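Local atomic coordinates of aminodeoxyfutalosine deaminase (Deinococcus radiodurans, PDB entry 2IMR), a protein that catalyses the zinc-dependent hydrolytic deamination of aminodeoxyfutalosine to futalosine, a step of menaquinone biosynthesis, and more weakly deaminates adenosine and several of its derivatives. Residues N97-D103 against V149-A155; R207-H213 against L235-H240; R124-L128 against S355-E360; T140-G145 against L362-E366. Numbering follows the deposited sequence.

Interaction 1. Residues N97-D103 against V149-A155; sequences NAHTHLD and VGDIVWA. With ZN (zinc ion), chain B.
Two parallel strands carry the backbone of this contact, N97 pairing with V149 (CA-CA 4.8 Å) and, after a beta bulge that shifts the register by one, T100 with D151 (CA-CA 5.1 Å). Three backbone hydrogen bonds hold them: G150 N to N97 O 2.8 Å, T100 N to G150 O 3.1 Å and I152 N to T100 O 2.9 Å. A CB on G150 would clash with A98 O. The chain turns a corner at H99, and H99 and H101 form the HxH signature that closes the first strand of the amidohydrolase TIM barrel. With chi1 t in H99 and m in H101, both NE2 atoms reach zinc at 2.1 Å; water 2 lies 1.8 Å from the metal, and H240 also binds it. Q238 accepts from H99 ND1. Apolar packing comes from I152, whose CB sits over the face of the H101 ring, a CH-pi contact 3.6 Å from the centroid, while its CG1 lies 3.4 Å from H99 CE1. Two carboxylates hold the loops that follow: D151 OD1 accepts from L102 N (2.9 Å), D103 OD1 from W154 N (3.1 Å), and D103 OD2 from A155 N (3.0 Å), the N-cap residue of helix 156-163.

Interaction 2. Residues R207-H213 against L235-H240; sequences RLGLSPH and LPLQIH. With ZN (zinc ion), chain B.
Neighbouring parallel strands of a TIM barrel commonly meet through a beta-alpha-beta crossover, and here strand 207-212 passes through helix 220-233 to strand 238-240. The two axes approach to 5.2 Å at 20°, with L210 opposite L237 (CA-CA 5.0 Å). Along the second segment, L235 comes first, its CB directed toward the partner and its CD2 3.3 Å from L208 O. P236 follows, resting CG over one face of the R207 guanidinium, 3.6 Å from NE, which itself donates to T171; P236 O accepts from L210 N at 2.9 Å. L237, chi1 m and chi2 t, brings CD2 to 3.9 Å from L210 CB and 4.0 Å from P212 CD. At Q238 the amide returns a bond to L210 O (3.2 Å), and the carbonyl O accepts from S211 OG (2.9 Å), a side chain taking over where P212 has no amide hydrogen to give. The Q238 side chain itself leads away to H99. I239 places CG1 3.9 Å from P212 CD. Last comes the zinc ligand H240, chi1 m, with NE2 2.1 Å from the metal. The other ring nitrogen, ND1, is held by the backbone of H213, a residue predicted to bind substrate: H213 O accepts from H240 N at 3.2 Å and from H240 ND1 at 2.8 Å.

Interaction 3. Residues R124-L128 against S355-E360; sequences RGRHL and SVASGE
R124 lays its side chain along the short helix 356-359 and brings the edge of its guanidinium to V356 O. This is a helix-end contact on the catalytic side of the amidohydrolase barrel: helix 119-125 gives way to a type I beta turn, G125 to L128, closed by L128 N to G125 O at 3.1 Å, while the opposing helix begins after S355, which follows D354, a zinc-binding residue though not a ligand in this crystal. S355, chi1 p, is its N-cap, OG accepting from A357 N at 3.2 Å. R124 (chi1 m, chi2 t, chi3 p, chi4 87°) bends so that two nitrogens share one acceptor, V356 O, with NE at 3.1 Å and NH2 at 3.0 Å. Closest backbone approach falls at G125 and A357, CA-CA 4.7 Å; G125 CA lies 3.7 Å from A357 CB, and a CB on G125 would be tight there. At the end of the turn L128 (chi1 m, chi2 t) points toward the helix, its CD1 4.0 Å from V356 CG2 and 4.3 Å from A357 CB. E360, past the helix, has positive phi and a carboxylate hydrogen-bonded to H331. L128 CD1 also reaches the cap, 3.8 Å from S355 OG.

Interaction 4. Residues T140-G145 against L362-E366; sequences TLTRLG and LNVRE
Where one helix ends and another begins, polar backbone groups lack helical partners, and here side chains meet them. Helix 130-143 finishes in a Schellman motif at G145 (phi 128°), and L144 O takes its partner from the other segment. R365, in the first turn of helix 365-374, extends through m, t and t rotamers before chi4 of 67° swings its guanidinium edge onto that carbonyl: R365 NH2 donates to L144 O at 2.8 Å, and NH1 makes a weak bond to the same atom at 3.1 Å. N363, chi1 t, caps the new helix, its OD1 accepting from R365 N at 3.0 Å and from R365 NH1 at 3.0 Å. Beside this network three leucines in m,t rotamers pack together, L362 CB lying 3.9 Å from L141 CD2 and 4.2 Å from L144 CD1, with L362 CD1 4.2 Å from T140 CG2. W414 adds a cation-pi contact to R365. The chemistry thus implies that one arginine joins two helix termini, its charge directed at a carbonyl, while the leucines add apolar packing beside it.

How the interactions relate
All four contacts belong to one amidohydrolase barrel. Interactions 1 and 2, centres 10 Å apart, come in series and converge on the same zinc and its water; Q238 of interaction 2 hydrogen-bonds to A98 O and H99 ND1 of interaction 1, joining the first barrel strand to the one that carries H240. Interactions 3 and 4 bring the late segments 355-360 and 362-366 back to the early helices 119-125 and 130-143. Their centres lie 15 Å apart, and V356 touches L362. Their segments alternate with those of interaction 1, whereas interaction 2 is nested within their loops, about 20 and 22 Å away between centres. Thus early and late parts of the barrel sequence meet beside the zinc-bearing strands.

Interaction 1. Residues N97-D103 against V149-A155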
loop_
_atom_site.group_PDB
_atom_site.type_symbol
_atom_site.label_atom_id
_atom_site.label_comp_id
_atom_site.label_asym_id
_atom_site.label_seq_id
_atom_site.Cartn_x
_atom_site.Cartn_y
_atom_site.Cartn_z
ATOM N N ASN A 97 -2.893 -6.526 0.920
ATOM C CA ASN A 97 -2.912 -5.265 1.648
ATOM C C ASN A 97 -1.524 -4.731 1.369
ATOM O O ASN A 97 -0.570 -5.043 2.092
ATOM C CB ASN A 97 -3.088 -5.485 3.148
ATOM C CG ASN A 97 -3.355 -4.188 3.887
ATOM O OD1 ASN A 97 -2.950 -3.117 3.434
ATOM N ND2 ASN A 97 -4.020 -4.279 5.030
ATOM N N ALA A 98 -1.424 -3.932 0.311
ATOM C CA ALA A 98 -0.157 -3.383 -0.161
ATOM C C ALA A 98 0.520 -2.332 0.704
ATOM O O ALA A 98 1.657 -1.946 0.430
ATOM C CB ALA A 98 -0.335 -2.849 -1.586
ATOM N N HIS A 99 -0.172 -1.848 1.727
ATOM C CA HIS A 99 0.442 -0.873 2.614
ATOM C C HIS A 99 -0.239 -0.780 3.965
ATOM O O HIS A 99 -1.418 -0.435 4.060
ATOM C CB HIS A 99 0.458 0.529 1.996
ATOM C CG HIS A 99 1.188 1.538 2.833
ATOM N ND1 HIS A 99 2.558 1.688 2.791
ATOM C CD2 HIS A 99 0.745 2.393 3.785
ATOM C CE1 HIS A 99 2.929 2.593 3.680
ATOM N NE2 HIS A 99 1.847 3.034 4.299
ATOM N N THR A 100 0.521 -1.093 5.006
ATOM C CA THR A 100 0.036 -0.980 6.370
ATOM C C THR A 100 1.240 -0.883 7.298
ATOM O O THR A 100 2.392 -1.006 6.863
ATOM C CB THR A 100 -0.841 -2.197 6.784
ATOM O OG1 THR A 100 -1.395 -1.958 8.085
ATOM C CG2 THR A 100 -0.018 -3.475 6.818
ATOM N N HIS A 101 0.969 -0.618 8.569
ATOM C CA HIS A 101 2.011 -0.553 9.587
ATOM C C HIS A 101 1.487 -1.433 10.719
ATOM O O HIS A 101 0.476 -1.090 11.335
ATOM C CB HIS A 101 2.188 0.869 10.135
ATOM C CG HIS A 101 2.719 1.860 9.144
ATOM N ND1 HIS A 101 3.929 2.500 9.315
ATOM C CD2 HIS A 101 2.173 2.382 8.019
ATOM C CE1 HIS A 101 4.105 3.377 8.342
ATOM N NE2 HIS A 101 3.053 3.326 7.542
ATOM N N LEU A 102 2.142 -2.563 10.979
ATOM C CA LEU A 102 1.707 -3.445 12.062
ATOM C C LEU A 102 2.306 -2.967 13.383
ATOM O O LEU A 102 1.843 -3.345 14.464
ATOM C CB LEU A 102 2.105 -4.900 11.782
ATOM C CG LEU A 102 1.465 -5.496 10.523
ATOM C CD1 LEU A 102 1.745 -6.986 10.471
ATOM C CD2 LEU A 102 -0.048 -5.258 10.539
ATOM N N ASP A 103 3.346 -2.142 13.287
ATOM C CA ASP A 103 3.977 -1.543 14.460
ATOM C C ASP A 103 4.389 -0.137 14.035
ATOM O O ASP A 103 4.765 0.084 12.881
ATOM C CB ASP A 103 5.196 -2.361 14.948
ATOM C CG ASP A 103 6.500 -2.000 14.236
ATOM O OD1 ASP A 103 6.659 -2.340 13.042
ATOM O OD2 ASP A 103 7.377 -1.384 14.884
ATOM N N VAL A 149 1.081 -8.969 1.882
ATOM C CA VAL A 149 1.079 -7.718 2.627
ATOM C C VAL A 149 2.344 -6.909 2.361
ATOM O O VAL A 149 3.416 -7.466 2.117
ATOM C CB VAL A 149 0.971 -7.959 4.155
ATOM C CG1 VAL A 149 2.175 -8.744 4.655
ATOM C CG2 VAL A 149 0.875 -6.620 4.890
ATOM N N GLY A 150 2.183 -5.588 2.385
ATOM C CA GLY A 150 3.287 -4.663 2.211
ATOM C C GLY A 150 3.314 -3.950 3.550
ATOM O O GLY A 150 2.564 -3.000 3.770
ATOM N N ASP A 151 4.160 -4.420 4.458
ATOM C CA ASP A 151 4.220 -3.845 5.795
ATOM C C ASP A 151 5.421 -2.964 6.073
ATOM O O ASP A 151 6.559 -3.330 5.785
ATOM C CB ASP A 151 4.175 -4.963 6.846
ATOM C CG ASP A 151 4.193 -4.428 8.264
ATOM O OD1 ASP A 151 3.367 -3.548 8.558
ATOM O OD2 ASP A 151 5.020 -4.887 9.087
ATOM N N ILE A 152 5.150 -1.793 6.639
ATOM C CA ILE A 152 6.201 -0.863 7.000
ATOM C C ILE A 152 6.559 -1.205 8.442
ATOM O O ILE A 152 5.687 -1.226 9.315
ATOM C CB ILE A 152 5.716 0.595 6.926
ATOM C CG1 ILE A 152 5.159 0.893 5.527
ATOM C CG2 ILE A 152 6.869 1.545 7.266
ATOM C CD1 ILE A 152 6.114 0.555 4.388
ATOM N N VAL A 153 7.838 -1.476 8.684
ATOM C CA VAL A 153 8.323 -1.850 10.009
ATOM C C VAL A 153 9.190 -0.770 10.639
ATOM O O VAL A 153 10.072 -0.209 9.983
ATOM C CB VAL A 153 9.176 -3.147 9.943
ATOM C CG1 VAL A 153 9.651 -3.529 11.336
ATOM C CG2 VAL A 153 8.374 -4.275 9.327
ATOM N N TRP A 154 8.947 -0.494 11.916
ATOM C CA TRP A 154 9.723 0.505 12.637
ATOM C C TRP A 154 10.748 -0.125 13.577
ATOM O O TRP A 154 11.955 0.060 13.411
ATOM C CB TRP A 154 8.809 1.425 13.450
ATOM C CG TRP A 154 9.585 2.397 14.307
ATOM C CD1 TRP A 154 10.063 2.185 15.573
ATOM C CD2 TRP A 154 10.036 3.701 13.922
ATOM N NE1 TRP A 154 10.787 3.279 15.996
ATOM C CE2 TRP A 154 10.785 4.224 15.002
ATOM C CE3 TRP A 154 9.881 4.479 12.767
ATOM C CZ2 TRP A 154 11.379 5.491 14.960
ATOM C CZ3 TRP A 154 10.471 5.740 12.724
ATOM C CH2 TRP A 154 11.211 6.231 13.815
ATOM N N ALA A 155 10.269 -0.871 14.565
ATOM C CA ALA A 155 11.170 -1.487 15.538
ATOM C C ALA A 155 11.926 -2.689 14.991
ATOM O O ALA A 155 11.331 -3.610 14.449
ATOM C CB ALA A 155 10.386 -1.895 16.793
HETATM ZN ZN ZN B . 2.274 4.350 5.921
HETATM O O HOH W 1 5.131 -3.232 11.009
HETATM O O HOH W 2 0.835 5.417 5.855
#

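Interaction 2. Residues R207-H213 against L235-H240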
loop_
_atom_site.group_PDB
_atom_site.type_symbol
_atom_site.label_atom_id
_atom_site.label_comp_id
_atom_site.label_asym_id
_atom_site.label_seq_id
_atom_site.Cartn_x
_atom_site.Cartn_y
_atom_site.Cartn_z
ATOM N N ARG A 207 10.014 -11.052 1.433
ATOM C CA ARG A 207 11.259 -10.335 1.207
ATOM C C ARG A 207 11.429 -9.047 2.002
ATOM O O ARG A 207 10.461 -8.445 2.478
ATOM C CB ARG A 207 11.398 -10.025 -0.281
ATOM C CG ARG A 207 10.290 -9.142 -0.789
ATOM C CD ARG A 207 10.401 -8.867 -2.274
ATOM N NE ARG A 207 9.394 -7.889 -2.668
ATOM C CZ ARG A 207 9.214 -7.448 -3.908
ATOM N NH1 ARG A 207 9.977 -7.899 -4.897
ATOM N NH2 ARG A 207 8.272 -6.547 -4.152
ATOM N N LEU A 208 12.682 -8.630 2.127
ATOM C CA LEU A 208 13.032 -7.417 2.854
ATOM C C LEU A 208 12.974 -6.214 1.924
ATOM O O LEU A 208 13.370 -6.297 0.758
ATOM C CB LEU A 208 14.440 -7.547 3.433
ATOM C CG LEU A 208 14.994 -6.319 4.154
ATOM C CD1 LEU A 208 14.167 -6.047 5.413
ATOM C CD2 LEU A 208 16.454 -6.561 4.518
ATOM N N GLY A 209 12.478 -5.096 2.446
ATOM C CA GLY A 209 12.383 -3.886 1.655
ATOM C C GLY A 209 12.879 -2.690 2.443
ATOM O O GLY A 209 13.322 -2.829 3.580
ATOM N N LEU A 210 12.794 -1.511 1.842
ATOM C CA LEU A 210 13.256 -0.302 2.498
ATOM C C LEU A 210 12.217 0.793 2.350
ATOM O O LEU A 210 11.587 0.931 1.304
ATOM C CB LEU A 210 14.579 0.138 1.877
ATOM C CG LEU A 210 15.422 1.197 2.574
ATOM C CD1 LEU A 210 15.730 0.779 4.015
ATOM C CD2 LEU A 210 16.721 1.377 1.779
ATOM N N SER A 211 12.032 1.580 3.398
ATOM C CA SER A 211 11.052 2.637 3.314
ATOM C C SER A 211 11.465 3.992 3.851
ATOM O O SER A 211 11.378 4.238 5.053
ATOM C CB SER A 211 9.757 2.222 4.013
ATOM O OG SER A 211 8.836 3.301 4.005
ATOM N N PRO A 212 11.956 4.878 2.967
ATOM C CA PRO A 212 12.349 6.224 3.394
ATOM C C PRO A 212 10.975 6.807 3.762
ATOM O O PRO A 212 10.071 6.820 2.925
ATOM C CB PRO A 212 12.907 6.847 2.113
ATOM C CG PRO A 212 13.405 5.653 1.328
ATOM C CD PRO A 212 12.312 4.639 1.556
ATOM N N HIS A 213 10.821 7.269 5.001
ATOM C CA HIS A 213 9.536 7.776 5.499
ATOM C C HIS A 213 8.743 8.694 4.565
ATOM O O HIS A 213 7.675 8.317 4.072
ATOM C CB HIS A 213 9.751 8.465 6.854
ATOM C CG HIS A 213 8.484 8.781 7.588
ATOM N ND1 HIS A 213 8.268 9.993 8.208
ATOM C CD2 HIS A 213 7.387 8.027 7.842
ATOM C CE1 HIS A 213 7.095 9.972 8.817
ATOM N NE2 HIS A 213 6.540 8.790 8.610
ATOM N N LEU A 235 16.375 -4.171 -3.600
ATOM C CA LEU A 235 15.422 -4.090 -2.494
ATOM C C LEU A 235 14.233 -3.208 -2.868
ATOM O O LEU A 235 14.408 -2.072 -3.302
ATOM C CB LEU A 235 16.093 -3.506 -1.248
ATOM C CG LEU A 235 17.148 -4.344 -0.525
ATOM C CD1 LEU A 235 17.777 -3.513 0.575
ATOM C CD2 LEU A 235 16.510 -5.601 0.050
ATOM N N PRO A 236 13.003 -3.722 -2.711
ATOM C CA PRO A 236 11.842 -2.901 -3.054
ATOM C C PRO A 236 11.761 -1.671 -2.153
ATOM O O PRO A 236 12.233 -1.689 -1.012
ATOM C CB PRO A 236 10.666 -3.864 -2.868
ATOM C CG PRO A 236 11.160 -4.826 -1.846
ATOM C CD PRO A 236 12.589 -5.067 -2.281
ATOM N N LEU A 237 11.183 -0.598 -2.682
ATOM C CA LEU A 237 11.049 0.650 -1.943
ATOM C C LEU A 237 9.606 1.122 -1.857
ATOM O O LEU A 237 8.802 0.860 -2.747
ATOM C CB LEU A 237 11.848 1.768 -2.631
ATOM C CG LEU A 237 13.375 1.828 -2.596
ATOM C CD1 LEU A 237 13.858 2.783 -3.687
ATOM C CD2 LEU A 237 13.851 2.293 -1.232
ATOM N N GLN A 238 9.291 1.808 -0.763
ATOM C CA GLN A 238 7.980 2.424 -0.565
ATOM C C GLN A 238 8.253 3.744 0.141
ATOM O O GLN A 238 8.970 3.784 1.147
ATOM C CB GLN A 238 7.032 1.552 0.271
ATOM C CG GLN A 238 6.020 0.792 -0.587
ATOM C CD GLN A 238 4.860 0.201 0.210
ATOM O OE1 GLN A 238 4.315 0.845 1.104
ATOM N NE2 GLN A 238 4.463 -1.020 -0.133
ATOM N N ILE A 239 7.710 4.821 -0.414
ATOM C CA ILE A 239 7.877 6.164 0.139
ATOM C C ILE A 239 6.487 6.805 0.239
ATOM O O ILE A 239 5.712 6.744 -0.716
ATOM C CB ILE A 239 8.742 7.062 -0.801
ATOM C CG1 ILE A 239 10.060 6.364 -1.140
ATOM C CG2 ILE A 239 9.017 8.415 -0.132
ATOM C CD1 ILE A 239 10.879 7.089 -2.196
ATOM N N HIS A 240 6.161 7.389 1.392
ATOM C CA HIS A 240 4.872 8.074 1.544
ATOM C C HIS A 240 5.063 9.423 0.873
ATOM O O HIS A 240 5.945 10.179 1.268
ATOM C CB HIS A 240 4.528 8.333 3.011
ATOM C CG HIS A 240 4.448 7.099 3.852
ATOM N ND1 HIS A 240 5.530 6.597 4.541
ATOM C CD2 HIS A 240 3.404 6.290 4.151
ATOM C CE1 HIS A 240 5.157 5.534 5.231
ATOM N NE2 HIS A 240 3.871 5.328 5.013
HETATM ZN ZN ZN B . 2.274 4.350 5.921
HETATM O O HOH W 2 0.835 5.417 5.855
#

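Interaction 3. Residues R124-L128 against S355-E360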
loop_
_atom_site.group_PDB
_atom_site.type_symbol
_atom_site.label_atom_id
_atom_site.label_comp_id
_atom_site.label_asym_id
_atom_site.label_seq_id
_atom_site.Cartn_x
_atom_site.Cartn_y
_atom_site.Cartn_z
ATOM N N ARG A 124 -5.910 5.923 18.691
ATOM C CA ARG A 124 -5.961 4.563 18.163
ATOM C C ARG A 124 -4.567 4.011 17.866
ATOM O O ARG A 124 -4.340 2.805 17.943
ATOM C CB ARG A 124 -6.799 4.519 16.879
ATOM C CG ARG A 124 -8.294 4.761 17.066
ATOM C CD ARG A 124 -9.012 4.804 15.716
ATOM N NE ARG A 124 -8.880 3.551 14.973
ATOM C CZ ARG A 124 -9.695 2.507 15.105
ATOM N NH1 ARG A 124 -10.717 2.561 15.952
ATOM N NH2 ARG A 124 -9.486 1.404 14.394
ATOM N N GLY A 125 -3.636 4.897 17.531
ATOM C CA GLY A 125 -2.289 4.464 17.211
ATOM C C GLY A 125 -1.383 4.116 18.378
ATOM O O GLY A 125 -0.374 3.436 18.196
ATOM N N ARG A 126 -1.734 4.562 19.578
ATOM C CA ARG A 126 -0.896 4.293 20.744
ATOM C C ARG A 126 -0.597 2.821 21.016
ATOM O O ARG A 126 0.515 2.485 21.424
ATOM C CB ARG A 126 -1.510 4.918 21.999
ATOM C CG ARG A 126 -1.525 6.439 22.014
ATOM C CD ARG A 126 -1.897 6.924 23.400
ATOM N NE ARG A 126 -2.388 8.297 23.425
ATOM C CZ ARG A 126 -1.659 9.372 23.149
ATOM N NH1 ARG A 126 -0.381 9.255 22.815
ATOM N NH2 ARG A 126 -2.215 10.573 23.222
ATOM N N HIS A 127 -1.562 1.936 20.793
ATOM C CA HIS A 127 -1.318 0.518 21.067
ATOM C C HIS A 127 -0.469 -0.190 20.011
ATOM O O HIS A 127 -0.011 -1.317 20.233
ATOM C CB HIS A 127 -2.638 -0.242 21.225
ATOM C CG HIS A 127 -3.319 -0.540 19.928
ATOM N ND1 HIS A 127 -3.982 0.421 19.196
ATOM C CD2 HIS A 127 -3.410 -1.686 19.212
ATOM C CE1 HIS A 127 -4.453 -0.121 18.087
ATOM N NE2 HIS A 127 -4.118 -1.398 18.071
ATOM N N LEU A 128 -0.263 0.461 18.865
ATOM C CA LEU A 128 0.527 -0.125 17.782
ATOM C C LEU A 128 2.021 0.045 18.016
ATOM O O LEU A 128 2.716 0.725 17.252
ATOM C CB LEU A 128 0.147 0.506 16.438
ATOM C CG LEU A 128 -1.308 0.323 16.009
ATOM C CD1 LEU A 128 -1.536 1.034 14.677
ATOM C CD2 LEU A 128 -1.632 -1.167 15.890
ATOM N N SER A 355 -2.211 1.724 8.541
ATOM C CA SER A 355 -2.359 1.122 9.873
ATOM C C SER A 355 -3.815 1.282 10.316
ATOM O O SER A 355 -4.544 2.113 9.771
ATOM C CB SER A 355 -1.444 1.814 10.884
ATOM O OG SER A 355 -2.077 2.952 11.437
ATOM N N VAL A 356 -4.243 0.501 11.307
ATOM C CA VAL A 356 -5.624 0.595 11.774
ATOM C C VAL A 356 -5.922 1.901 12.507
ATOM O O VAL A 356 -7.084 2.226 12.764
ATOM C CB VAL A 356 -5.989 -0.580 12.707
ATOM C CG1 VAL A 356 -5.945 -1.887 11.933
ATOM C CG2 VAL A 356 -5.036 -0.620 13.891
ATOM N N ALA A 357 -4.881 2.651 12.852
ATOM C CA ALA A 357 -5.090 3.919 13.539
ATOM C C ALA A 357 -5.936 4.844 12.666
ATOM O O ALA A 357 -6.800 5.563 13.170
ATOM C CB ALA A 357 -3.756 4.579 13.860
ATOM N N SER A 358 -5.694 4.814 11.357
ATOM C CA SER A 358 -6.437 5.668 10.432
ATOM C C SER A 358 -7.247 4.895 9.396
ATOM O O SER A 358 -8.160 5.452 8.777
ATOM C CB SER A 358 -5.476 6.625 9.711
ATOM O OG SER A 358 -4.553 5.925 8.888
ATOM N N GLY A 359 -6.927 3.617 9.213
ATOM C CA GLY A 359 -7.633 2.813 8.227
ATOM C C GLY A 359 -8.748 1.911 8.736
ATOM O O GLY A 359 -9.344 1.170 7.957
ATOM N N GLU A 360 -9.020 1.960 10.035
ATOM C CA GLU A 360 -10.077 1.150 10.641
ATOM C C GLU A 360 -9.725 -0.327 10.796
ATOM O O GLU A 360 -9.669 -0.835 11.921
ATOM C CB GLU A 360 -11.381 1.282 9.839
ATOM C CG GLU A 360 -12.053 2.639 9.953
ATOM C CD GLU A 360 -13.359 2.704 9.178
ATOM O OE1 GLU A 360 -14.193 1.781 9.321
ATOM O OE2 GLU A 360 -13.557 3.681 8.431
#

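Interaction 4. Residues T140-G145 against L362-E366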
loop_
_atom_site.group_PDB
_atom_site.type_symbol
_atom_site.label_atom_id
_atom_site.label_comp_id
_atom_site.label_asym_id
_atom_site.label_seq_id
_atom_site.Cartn_x
_atom_site.Cartn_y
_atom_site.Cartn_z
ATOM N N THR A 140 -4.172 -11.387 12.365
ATOM C CA THR A 140 -5.383 -10.867 11.736
ATOM C C THR A 140 -5.302 -10.991 10.211
ATOM O O THR A 140 -6.260 -11.410 9.558
ATOM C CB THR A 140 -5.613 -9.392 12.130
ATOM O OG1 THR A 140 -5.815 -9.307 13.548
ATOM C CG2 THR A 140 -6.836 -8.826 11.418
ATOM N N LEU A 141 -4.154 -10.635 9.645
ATOM C CA LEU A 141 -3.971 -10.728 8.203
ATOM C C LEU A 141 -4.173 -12.163 7.726
ATOM O O LEU A 141 -4.789 -12.404 6.688
ATOM C CB LEU A 141 -2.570 -10.254 7.815
ATOM C CG LEU A 141 -2.303 -8.752 7.929
ATOM C CD1 LEU A 141 -0.819 -8.468 7.728
ATOM C CD2 LEU A 141 -3.143 -8.013 6.899
ATOM N N THR A 142 -3.643 -13.117 8.482
ATOM C CA THR A 142 -3.781 -14.521 8.113
ATOM C C THR A 142 -5.232 -14.976 8.197
ATOM O O THR A 142 -5.712 -15.697 7.320
ATOM C CB THR A 142 -2.904 -15.413 9.002
ATOM O OG1 THR A 142 -1.532 -15.043 8.824
ATOM C CG2 THR A 142 -3.075 -16.888 8.625
ATOM N N ARG A 143 -5.937 -14.553 9.240
ATOM C CA ARG A 143 -7.338 -14.934 9.384
ATOM C C ARG A 143 -8.177 -14.333 8.259
ATOM O O ARG A 143 -9.200 -14.896 7.869
ATOM C CB ARG A 143 -7.893 -14.489 10.745
ATOM C CG ARG A 143 -7.339 -15.272 11.930
ATOM C CD ARG A 143 -8.270 -15.179 13.142
ATOM N NE ARG A 143 -8.416 -13.814 13.634
ATOM C CZ ARG A 143 -7.514 -13.189 14.383
ATOM N NH1 ARG A 143 -6.398 -13.809 14.737
ATOM N NH2 ARG A 143 -7.722 -11.938 14.765
ATOM N N LEU A 144 -7.730 -13.196 7.733
ATOM C CA LEU A 144 -8.431 -12.510 6.649
ATOM C C LEU A 144 -8.204 -13.104 5.257
ATOM O O LEU A 144 -8.708 -12.567 4.267
ATOM C CB LEU A 144 -8.044 -11.026 6.631
ATOM C CG LEU A 144 -8.712 -10.164 7.703
ATOM C CD1 LEU A 144 -8.056 -8.791 7.766
ATOM C CD2 LEU A 144 -10.197 -10.042 7.377
ATOM N N GLY A 145 -7.439 -14.187 5.168
ATOM C CA GLY A 145 -7.212 -14.800 3.869
ATOM C C GLY A 145 -5.759 -15.043 3.503
ATOM O O GLY A 145 -5.460 -15.680 2.486
ATOM N N LEU A 362 -7.587 -4.024 8.775
ATOM C CA LEU A 362 -6.554 -4.521 7.869
ATOM C C LEU A 362 -7.162 -5.262 6.681
ATOM O O LEU A 362 -6.447 -5.882 5.891
ATOM C CB LEU A 362 -5.611 -5.465 8.625
ATOM C CG LEU A 362 -4.809 -4.838 9.770
ATOM C CD1 LEU A 362 -3.997 -5.904 10.490
ATOM C CD2 LEU A 362 -3.896 -3.753 9.214
ATOM N N ASN A 363 -8.483 -5.178 6.553
ATOM C CA ASN A 363 -9.211 -5.863 5.486
ATOM C C ASN A 363 -9.397 -5.013 4.229
ATOM O O ASN A 363 -10.276 -4.157 4.180
ATOM C CB ASN A 363 -10.582 -6.297 6.011
ATOM C CG ASN A 363 -11.296 -7.229 5.065
ATOM O OD1 ASN A 363 -10.846 -7.448 3.939
ATOM N ND2 ASN A 363 -12.419 -7.788 5.514
ATOM N N VAL A 364 -8.589 -5.273 3.206
ATOM C CA VAL A 364 -8.665 -4.519 1.951
ATOM C C VAL A 364 -10.002 -4.655 1.219
ATOM O O VAL A 364 -10.347 -3.811 0.393
ATOM C CB VAL A 364 -7.506 -4.918 0.992
ATOM C CG1 VAL A 364 -7.738 -4.342 -0.406
ATOM C CG2 VAL A 364 -6.196 -4.385 1.540
ATOM N N ARG A 365 -10.766 -5.705 1.514
ATOM C CA ARG A 365 -12.063 -5.865 0.856
ATOM C C ARG A 365 -12.910 -4.634 1.167
ATOM O O ARG A 365 -13.735 -4.201 0.361
ATOM C CB ARG A 365 -12.786 -7.118 1.369
ATOM C CG ARG A 365 -12.015 -8.411 1.157
ATOM C CD ARG A 365 -12.799 -9.584 1.721
ATOM N NE ARG A 365 -12.099 -10.858 1.595
ATOM C CZ ARG A 365 -10.979 -11.169 2.240
ATOM N NH1 ARG A 365 -10.414 -10.296 3.063
ATOM N NH2 ARG A 365 -10.432 -12.365 2.076
ATOM N N GLU A 366 -12.696 -4.073 2.347
ATOM C CA GLU A 366 -13.434 -2.900 2.777
ATOM C C GLU A 366 -12.980 -1.631 2.057
ATOM O O GLU A 366 -13.755 -0.682 1.915
ATOM C CB GLU A 366 -13.320 -2.768 4.299
ATOM C CG GLU A 366 -14.195 -3.812 5.013
ATOM C CD GLU A 366 -13.846 -4.032 6.475
ATOM O OE1 GLU A 366 -13.180 -3.174 7.082
ATOM O OE2 GLU A 366 -14.259 -5.074 7.023
#